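Local coordinates for protein 6-phosphogluconate dehydratase (Shewanella oneidensis, PDB 2GP4) that probably catalyses the dehydration of 6-phosphogluconate, and is captured here in an apo form without its iron-sulfur cluster, at residues E379-A383 with G384-E388; K406-G410 with E411-V415; G484-D487 with R488-V492; L592-S595 with R596-M599. All coordinates share one frame; numbering follows the deposited sequence.

Contact 1 (E379-A383 with G384-E388)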
# COMPACT_ATOMS: atom_id res chain seq x y z
N GLU A 379 8.37 -12.14 14.75
CA GLU A 379 8.94 -11.00 15.47
C GLU A 379 7.88 -9.99 15.90
O GLU A 379 7.85 -9.57 17.06
CB GLU A 379 10.00 -10.30 14.62
CG GLU A 379 11.31 -11.06 14.53
CD GLU A 379 12.05 -11.07 15.85
OE1 GLU A 379 12.34 -9.97 16.38
OE2 GLU A 379 12.33 -12.17 16.37
N LEU A 380 7.01 -9.61 14.96
CA LEU A 380 5.99 -8.62 15.26
C LEU A 380 4.97 -9.17 16.27
O LEU A 380 4.58 -8.48 17.21
CB LEU A 380 5.33 -8.11 13.98
CG LEU A 380 6.26 -7.35 13.02
CD1 LEU A 380 5.60 -7.21 11.65
CD2 LEU A 380 6.68 -5.98 13.57
N LEU A 381 4.56 -10.42 16.06
CA LEU A 381 3.75 -11.16 17.03
C LEU A 381 4.38 -11.18 18.43
O LEU A 381 3.73 -10.79 19.40
CB LEU A 381 3.50 -12.59 16.54
CG LEU A 381 2.12 -13.05 16.04
CD1 LEU A 381 1.13 -11.91 15.83
CD2 LEU A 381 2.22 -13.92 14.79
N ASP A 382 5.64 -11.61 18.52
CA ASP A 382 6.36 -11.66 19.80
C ASP A 382 6.38 -10.31 20.51
O ASP A 382 6.32 -10.26 21.73
CB ASP A 382 7.81 -12.15 19.61
CG ASP A 382 7.91 -13.61 19.23
OD1 ASP A 382 6.89 -14.34 19.29
OD2 ASP A 382 9.03 -14.04 18.87
N ALA A 383 6.48 -9.23 19.73
CA ALA A 383 6.58 -7.88 20.29
C ALA A 383 5.23 -7.28 20.67
O ALA A 383 5.16 -6.24 21.33
CB ALA A 383 7.33 -6.96 19.33
N GLY A 384 4.15 -7.95 20.28
CA GLY A 384 2.80 -7.43 20.48
C GLY A 384 2.47 -6.35 19.47
O GLY A 384 1.68 -5.45 19.74
N LEU A 385 3.08 -6.45 18.28
CA LEU A 385 2.85 -5.46 17.23
C LEU A 385 1.83 -5.92 16.19
O LEU A 385 1.31 -5.11 15.42
CB LEU A 385 4.17 -5.02 16.59
CG LEU A 385 5.11 -4.25 17.53
CD1 LEU A 385 6.52 -4.16 16.97
CD2 LEU A 385 4.58 -2.86 17.90
N LEU A 386 1.54 -7.22 16.17
CA LEU A 386 0.45 -7.76 15.36
C LEU A 386 -0.57 -8.44 16.24
O LEU A 386 -0.22 -9.16 17.17
CB LEU A 386 0.97 -8.79 14.34
CG LEU A 386 1.83 -8.35 13.16
CD1 LEU A 386 2.44 -9.57 12.47
CD2 LEU A 386 1.02 -7.52 12.19
N HIS A 387 -1.85 -8.21 15.94
CA HIS A 387 -2.94 -8.93 16.59
C HIS A 387 -2.90 -10.40 16.18
O HIS A 387 -2.92 -10.71 14.99
CB HIS A 387 -4.29 -8.32 16.22
CG HIS A 387 -4.47 -6.91 16.71
ND1 HIS A 387 -4.79 -6.61 18.02
CD2 HIS A 387 -4.40 -5.73 16.06
CE1 HIS A 387 -4.90 -5.30 18.15
NE2 HIS A 387 -4.67 -4.74 16.98
N GLU A 388 -2.84 -11.30 17.16
CA GLU A 388 -2.80 -12.73 16.91
C GLU A 388 -4.19 -13.33 16.78
O GLU A 388 -4.40 -14.32 16.06
CB GLU A 388 -2.05 -13.46 18.02
CG GLU A 388 -1.61 -14.87 17.62
CD GLU A 388 -1.33 -15.77 18.80
OE1 GLU A 388 -0.48 -15.41 19.65
OE2 GLU A 388 -1.95 -16.85 18.87
O HOH W 1 1.02 -10.28 19.25
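Leu380 lies over Leu386, with Leu380 CB 3.6 Å from Leu386 CD1. The two side chains meet at an oblique angle. The CD2 branch of Leu380 serves a second leucine. Leu380 CD2 comes 3.9 Å from Leu385 CD1, and these side chains cross at about a right angle. Leu385 CD1 also rests on Ala383 CB. In Leu385 and Leu386 alike, CG stands beside the backbone N (chi1 -65° and -69°), which directs both side chains back along the last helical turn. Leu381 uses its CD1 branch, and Leu381 CD1 packs against Leu386 CB at 3.5 Å. The backbone closes the helix in a Schellman motif. Leu385 N donates to Leu380 O at 2.7 Å, and Gly384 N donates to Leu381 O at 3.0 Å. Gly384 has positive phi, and a CB there would clash with Ala383 O. A water donates to both Leu381 O and Leu386 O, so the carbonyl of Leu381 has two donors. Helix 304-316 adds Ala316 against Leu380 and Val312 against Leu386. The chemistry is thus divided: the backbone bonds and the water satisfy carbonyls at the helix end, while Leu380 and Leu386 present apolar surface to helix 304-316.

Contact 2 (K406-G410 with E411-V415)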
# COMPACT_ATOMS: atom_id res chain seq x y z
N LYS A 406 6.02 -26.61 2.39
CA LYS A 406 7.07 -27.47 1.86
C LYS A 406 6.42 -28.60 1.09
O LYS A 406 5.34 -29.06 1.45
CB LYS A 406 7.94 -28.05 2.98
CG LYS A 406 8.78 -27.03 3.76
CD LYS A 406 10.07 -26.69 3.04
CE LYS A 406 10.96 -25.85 3.94
NZ LYS A 406 11.96 -25.09 3.15
N LEU A 407 7.10 -29.06 0.05
CA LEU A 407 6.67 -30.25 -0.67
C LEU A 407 7.65 -31.38 -0.38
O LEU A 407 8.65 -31.56 -1.09
CB LEU A 407 6.54 -29.96 -2.17
CG LEU A 407 5.80 -30.96 -3.05
CD1 LEU A 407 4.35 -31.13 -2.64
CD2 LEU A 407 5.90 -30.52 -4.51
N LEU A 408 7.36 -32.14 0.67
CA LEU A 408 8.26 -33.19 1.16
C LEU A 408 7.75 -34.57 0.77
O LEU A 408 6.65 -34.97 1.15
CB LEU A 408 8.45 -33.10 2.67
CG LEU A 408 8.79 -31.74 3.30
CD1 LEU A 408 8.68 -31.79 4.82
CD2 LEU A 408 10.17 -31.26 2.90
N ASP A 409 8.57 -35.31 0.02
CA ASP A 409 8.18 -36.60 -0.56
C ASP A 409 6.84 -36.52 -1.31
O ASP A 409 6.00 -37.42 -1.23
CB ASP A 409 8.16 -37.71 0.51
CG ASP A 409 9.55 -38.03 1.04
OD1 ASP A 409 10.47 -38.24 0.23
OD2 ASP A 409 9.71 -38.08 2.28
N GLY A 410 6.67 -35.41 -2.04
CA GLY A 410 5.47 -35.17 -2.83
C GLY A 410 4.27 -34.70 -2.03
O GLY A 410 3.22 -34.40 -2.59
N GLU A 411 4.43 -34.62 -0.71
CA GLU A 411 3.34 -34.25 0.19
C GLU A 411 3.49 -32.81 0.69
O GLU A 411 4.52 -32.42 1.23
CB GLU A 411 3.26 -35.24 1.36
CG GLU A 411 2.12 -34.97 2.34
CD GLU A 411 2.10 -35.94 3.52
OE1 GLU A 411 2.75 -37.00 3.44
OE2 GLU A 411 1.43 -35.62 4.53
N LEU A 412 2.43 -32.03 0.51
CA LEU A 412 2.41 -30.64 0.94
C LEU A 412 2.26 -30.53 2.46
O LEU A 412 1.25 -30.95 3.02
CB LEU A 412 1.30 -29.87 0.23
CG LEU A 412 0.95 -28.45 0.70
CD1 LEU A 412 2.13 -27.49 0.57
CD2 LEU A 412 -0.27 -27.93 -0.07
N ARG A 413 3.28 -29.98 3.12
CA ARG A 413 3.28 -29.80 4.57
C ARG A 413 3.67 -28.38 4.95
O ARG A 413 4.44 -27.73 4.24
CB ARG A 413 4.27 -30.75 5.24
CG ARG A 413 4.21 -32.21 4.80
CD ARG A 413 5.20 -33.03 5.60
NE ARG A 413 4.77 -33.15 6.99
CZ ARG A 413 4.26 -34.25 7.52
NH1 ARG A 413 4.12 -35.35 6.79
NH2 ARG A 413 3.89 -34.25 8.79
N TRP A 414 3.13 -27.92 6.07
CA TRP A 414 3.57 -26.65 6.66
C TRP A 414 4.51 -26.92 7.84
O TRP A 414 4.21 -27.73 8.71
CB TRP A 414 2.37 -25.78 7.05
CG TRP A 414 1.92 -24.87 5.92
CD1 TRP A 414 2.33 -23.58 5.70
CD2 TRP A 414 1.00 -25.18 4.87
NE1 TRP A 414 1.72 -23.08 4.58
CE2 TRP A 414 0.89 -24.03 4.05
CE3 TRP A 414 0.25 -26.32 4.53
CZ2 TRP A 414 0.07 -23.99 2.92
CZ3 TRP A 414 -0.57 -26.28 3.40
CH2 TRP A 414 -0.65 -25.11 2.61
N VAL A 415 5.66 -26.26 7.83
CA VAL A 415 6.69 -26.46 8.85
C VAL A 415 7.02 -25.15 9.56
O VAL A 415 6.67 -24.08 9.08
CB VAL A 415 7.99 -27.09 8.25
CG1 VAL A 415 7.72 -28.49 7.70
CG2 VAL A 415 8.57 -26.20 7.17
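Lys406 and Val415 meet through their aliphatic parts, with Lys406 CG 3.5 Å from Val415 CG2. The lysine chain bends at its second torsion (chi2 -82°), and its CE also passes near the same methyl. Its NZ leads away and bonds to Leu228 O. On the same face of the hairpin, Leu408 CD1 touches Arg413 CD at 3.8 Å, and the two side chains cross at about a right angle. Arg413 is bent at chi3, 69°. Arg413 NH1 lies 3.5 Å from Glu411 OE2, but the oxygen is well out of the guanidinium plane, so this salt bridge rests on charge alone. Glu411 reaches it with an extended chain. Leu407 and Leu412 occupy the other face and form a non-hydrogen-bonded pair. Both touch Leu273 of helix 272-287. A type I' turn from Leu408 to Glu411 joins the strands. Arg413 N donates to Lys406 O at 2.8 Å, nearly straight at 171°, and Leu408 and Glu411 bond to each other through both N-H groups. The hairpin thus has two unlike faces: Leu407 and Leu412 face helix 272-287, while on the other Lys406 and Arg413 pack through their methylenes and keep their polar ends for hydrogen-bonded or ionic partners.

Contact 3 (G484-D487 with R488-V492)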
# COMPACT_ATOMS: atom_id res chain seq x y z
N GLY A 484 19.53 27.76 -13.37
CA GLY A 484 20.12 28.02 -12.06
C GLY A 484 19.14 28.61 -11.06
O GLY A 484 19.54 29.07 -9.99
N ALA A 485 17.85 28.59 -11.41
CA ALA A 485 16.80 29.14 -10.55
C ALA A 485 16.58 28.34 -9.26
O ALA A 485 15.97 28.84 -8.32
CB ALA A 485 15.50 29.30 -11.32
N LEU A 486 17.08 27.10 -9.23
CA LEU A 486 16.94 26.24 -8.05
C LEU A 486 18.24 26.11 -7.23
O LEU A 486 18.26 25.41 -6.22
CB LEU A 486 16.44 24.85 -8.45
CG LEU A 486 15.15 24.70 -9.26
CD1 LEU A 486 14.93 23.24 -9.62
CD2 LEU A 486 13.96 25.27 -8.51
N ASP A 487 19.30 26.77 -7.68
CA ASP A 487 20.59 26.72 -7.00
C ASP A 487 20.60 27.59 -5.75
O ASP A 487 21.47 28.45 -5.56
CB ASP A 487 21.72 27.13 -7.96
CG ASP A 487 21.97 26.12 -9.07
OD1 ASP A 487 21.43 24.98 -9.01
OD2 ASP A 487 22.71 26.46 -10.01
N ARG A 488 19.60 27.37 -4.90
CA ARG A 488 19.42 28.07 -3.62
C ARG A 488 18.45 27.29 -2.74
O ARG A 488 17.80 26.36 -3.21
CB ARG A 488 18.94 29.52 -3.83
CG ARG A 488 17.93 29.74 -4.96
CD ARG A 488 16.51 29.45 -4.53
NE ARG A 488 15.55 29.67 -5.60
CZ ARG A 488 14.78 30.74 -5.73
NH1 ARG A 488 14.85 31.74 -4.85
NH2 ARG A 488 13.93 30.83 -6.75
N ASP A 489 18.37 27.66 -1.47
CA ASP A 489 17.36 27.09 -0.58
C ASP A 489 15.98 27.41 -1.16
O ASP A 489 15.70 28.56 -1.50
CB ASP A 489 17.48 27.67 0.83
CG ASP A 489 18.82 27.37 1.49
OD1 ASP A 489 19.68 26.70 0.88
OD2 ASP A 489 19.01 27.81 2.63
N CYS A 490 15.14 26.38 -1.29
CA CYS A 490 13.79 26.55 -1.84
C CYS A 490 12.90 25.35 -1.53
O CYS A 490 13.39 24.25 -1.30
CB CYS A 490 13.85 26.78 -3.36
SG CYS A 490 14.73 25.48 -4.26
N VAL A 491 11.59 25.58 -1.52
CA VAL A 491 10.64 24.49 -1.50
C VAL A 491 9.99 24.43 -2.88
O VAL A 491 9.28 25.36 -3.28
CB VAL A 491 9.58 24.65 -0.38
CG1 VAL A 491 8.55 23.52 -0.43
CG2 VAL A 491 10.25 24.69 0.99
N VAL A 492 10.26 23.36 -3.63
CA VAL A 492 9.66 23.16 -4.95
C VAL A 492 8.22 22.64 -4.81
O VAL A 492 7.99 21.52 -4.33
CB VAL A 492 10.51 22.20 -5.82
CG1 VAL A 492 9.84 21.96 -7.18
CG2 VAL A 492 11.92 22.75 -6.01
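Arg488 folds its side chain back over the preceding turn to grip a backbone carbonyl. Arg488 NE donates to Ala485 O at 2.9 Å. Arg488 NH2 adds a weak bond to Ala485 O at 3.3 Å. The carbonyl oxygen sits 30° out of the guanidinium plane, so the group meets it at a tilt. CG of Arg488 lies between the backbone N and the carbonyl carbon (chi1 37°), and a further bend at chi2 (84°) carries NE back to Ala485. Leu486 CA lies at the edge of the guanidinium, near its plane. The backbone is tightly turned here as well. Gly484 to Asp487 form a type I beta turn, and Asp487 is the centre of an inverse gamma turn. In that second turn Arg488 N donates to Leu486 O at 2.7 Å. The apolar part of the contact is looser. Leu486 CD2 is 4.1 Å from Val492 CG2, and the side chains cross at about a right angle. Leu486 CD2 also lies 4.3 Å from Cys490 SG. Gly484 ends helix 477-482 as the C-prime residue of a Schellman motif, and the chain then turns into strand 490-494. Leu486 touches Leu477 and Phe481 of helix 477-482, Leu517 of helix 511-519 and Val469 of strand 463-471. Strand 490-494 runs parallel between strands 463-471 and 524-528 of the mixed sheet.

Contact 4 (L592-S595 with R596-M599)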
# COMPACT_ATOMS: atom_id res chain seq x y z
N LEU A 592 -5.58 22.05 -17.65
CA LEU A 592 -5.60 20.59 -17.59
C LEU A 592 -6.09 19.92 -18.87
O LEU A 592 -6.29 18.71 -18.90
CB LEU A 592 -6.44 20.13 -16.40
CG LEU A 592 -5.92 20.46 -15.00
CD1 LEU A 592 -7.08 20.59 -14.03
CD2 LEU A 592 -4.91 19.41 -14.54
N ARG A 593 -6.28 20.72 -19.91
CA ARG A 593 -6.83 20.25 -21.19
C ARG A 593 -6.14 19.00 -21.73
O ARG A 593 -6.80 18.09 -22.25
CB ARG A 593 -6.82 21.37 -22.23
CG ARG A 593 -8.03 22.32 -22.13
CD ARG A 593 -7.63 23.78 -22.28
NE ARG A 593 -7.22 24.14 -23.64
CZ ARG A 593 -6.37 25.12 -23.94
NH1 ARG A 593 -5.80 25.83 -22.97
NH2 ARG A 593 -6.07 25.37 -25.21
N HIS A 594 -4.82 18.94 -21.60
CA HIS A 594 -4.03 17.81 -22.08
C HIS A 594 -4.04 16.59 -21.16
O HIS A 594 -3.47 15.55 -21.49
CB HIS A 594 -2.60 18.24 -22.41
CG HIS A 594 -2.46 18.89 -23.75
ND1 HIS A 594 -2.52 20.26 -23.93
CD2 HIS A 594 -2.29 18.36 -24.98
CE1 HIS A 594 -2.38 20.54 -25.21
NE2 HIS A 594 -2.23 19.41 -25.87
N SER A 595 -4.69 16.72 -20.01
CA SER A 595 -4.87 15.60 -19.08
C SER A 595 -6.29 15.05 -19.14
O SER A 595 -6.67 14.21 -18.32
CB SER A 595 -4.55 16.03 -17.65
OG SER A 595 -3.18 16.34 -17.50
N ARG A 596 -7.08 15.52 -20.10
CA ARG A 596 -8.50 15.19 -20.16
C ARG A 596 -8.85 14.26 -21.32
O ARG A 596 -9.90 13.62 -21.30
CB ARG A 596 -9.35 16.46 -20.20
CG ARG A 596 -9.35 17.28 -18.91
CD ARG A 596 -10.09 16.55 -17.79
NE ARG A 596 -10.05 17.26 -16.51
CZ ARG A 596 -9.10 17.07 -15.58
NH1 ARG A 596 -8.11 16.22 -15.80
NH2 ARG A 596 -9.15 17.75 -14.45
N TYR A 597 -7.98 14.21 -22.33
CA TYR A 597 -8.14 13.33 -23.48
C TYR A 597 -6.80 12.75 -23.92
O TYR A 597 -5.74 13.25 -23.54
CB TYR A 597 -8.83 14.07 -24.65
CG TYR A 597 -7.89 14.92 -25.49
CD1 TYR A 597 -7.58 16.23 -25.12
CD2 TYR A 597 -7.32 14.41 -26.65
CE1 TYR A 597 -6.73 17.01 -25.89
CE2 TYR A 597 -6.46 15.18 -27.43
CZ TYR A 597 -6.17 16.48 -27.05
OH TYR A 597 -5.32 17.24 -27.82
N GLY A 598 -6.85 11.70 -24.74
CA GLY A 598 -5.64 11.01 -25.20
C GLY A 598 -5.29 9.84 -24.30
O GLY A 598 -5.34 9.95 -23.08
N MSE A 599 -4.95 8.70 -24.92
CA MSE A 599 -4.66 7.46 -24.20
C MSE A 599 -5.86 6.94 -23.39
O MSE A 599 -5.69 6.29 -22.36
CB MSE A 599 -3.41 7.61 -23.31
CG MSE A 599 -2.13 7.74 -24.11
SE MSE A 599 -1.43 5.99 -24.65
CE MSE A 599 -0.10 5.81 -23.23
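Arg596 sets CG beside its backbone N (chi1 -69°) and bends again at chi2 (-69°), which brings its guanidinium back over Leu592. One face of the guanidinium lies over Leu592 CB, offset toward the rim, and Arg596 NH2 is 3.5 Å from Leu592 CD1. Lower in the chain, Arg596 CG packs 3.4 Å from Leu592 O. Ser595 O lies at the edge of the guanidinium, 3.5 Å from Arg596 NH1. The charged end is anchored by Ala501 O, which accepts a hydrogen bond from NH1, and Ala501 also touches Leu592. An alanine in place of Arg596 is likely to bare part of Leu592 and leave Ala501 O without this donor. Tyr597 takes a different route. Its chi1 of 82° puts CG between the backbone N and the carbonyl carbon, and Tyr597 CD1 comes 3.5 Å from Arg593 O. Arg593 O also accepts a weak bond from Arg596 N at 3.4 Å. Ser595 N donates to Leu592 O at 2.8 Å. This bond spans three residues, as is usual for the short 3-10 segment 593-595. The contact is a surface 3-10 turn in the connection between helices 579-584 and 605-609, with an arginine folded back along it and tied to helix 499-502.

How the contacts relate
The four contacts follow one another along the chain; none nests in or crosses another. Contact 1 ends helix 372-383 and starts the loop to strand 391-392. Contact 2 comes soon after and closes the hairpin of strands 403-408 and 411-416, with its centre about 27 Å from that of contact 1. Contact 3 closes the turn from helix 477-482 into strand 490-494, an inner strand of the mixed sheet. Contact 4 shapes the loop between helices 579-584 and 605-609. Contacts 3 and 4 both belong to the C-terminal dehydratase region, their centres about 30 Å apart. Contact 2 lies across the chain's centre from both, its centre about 59 Å from that of contact 3.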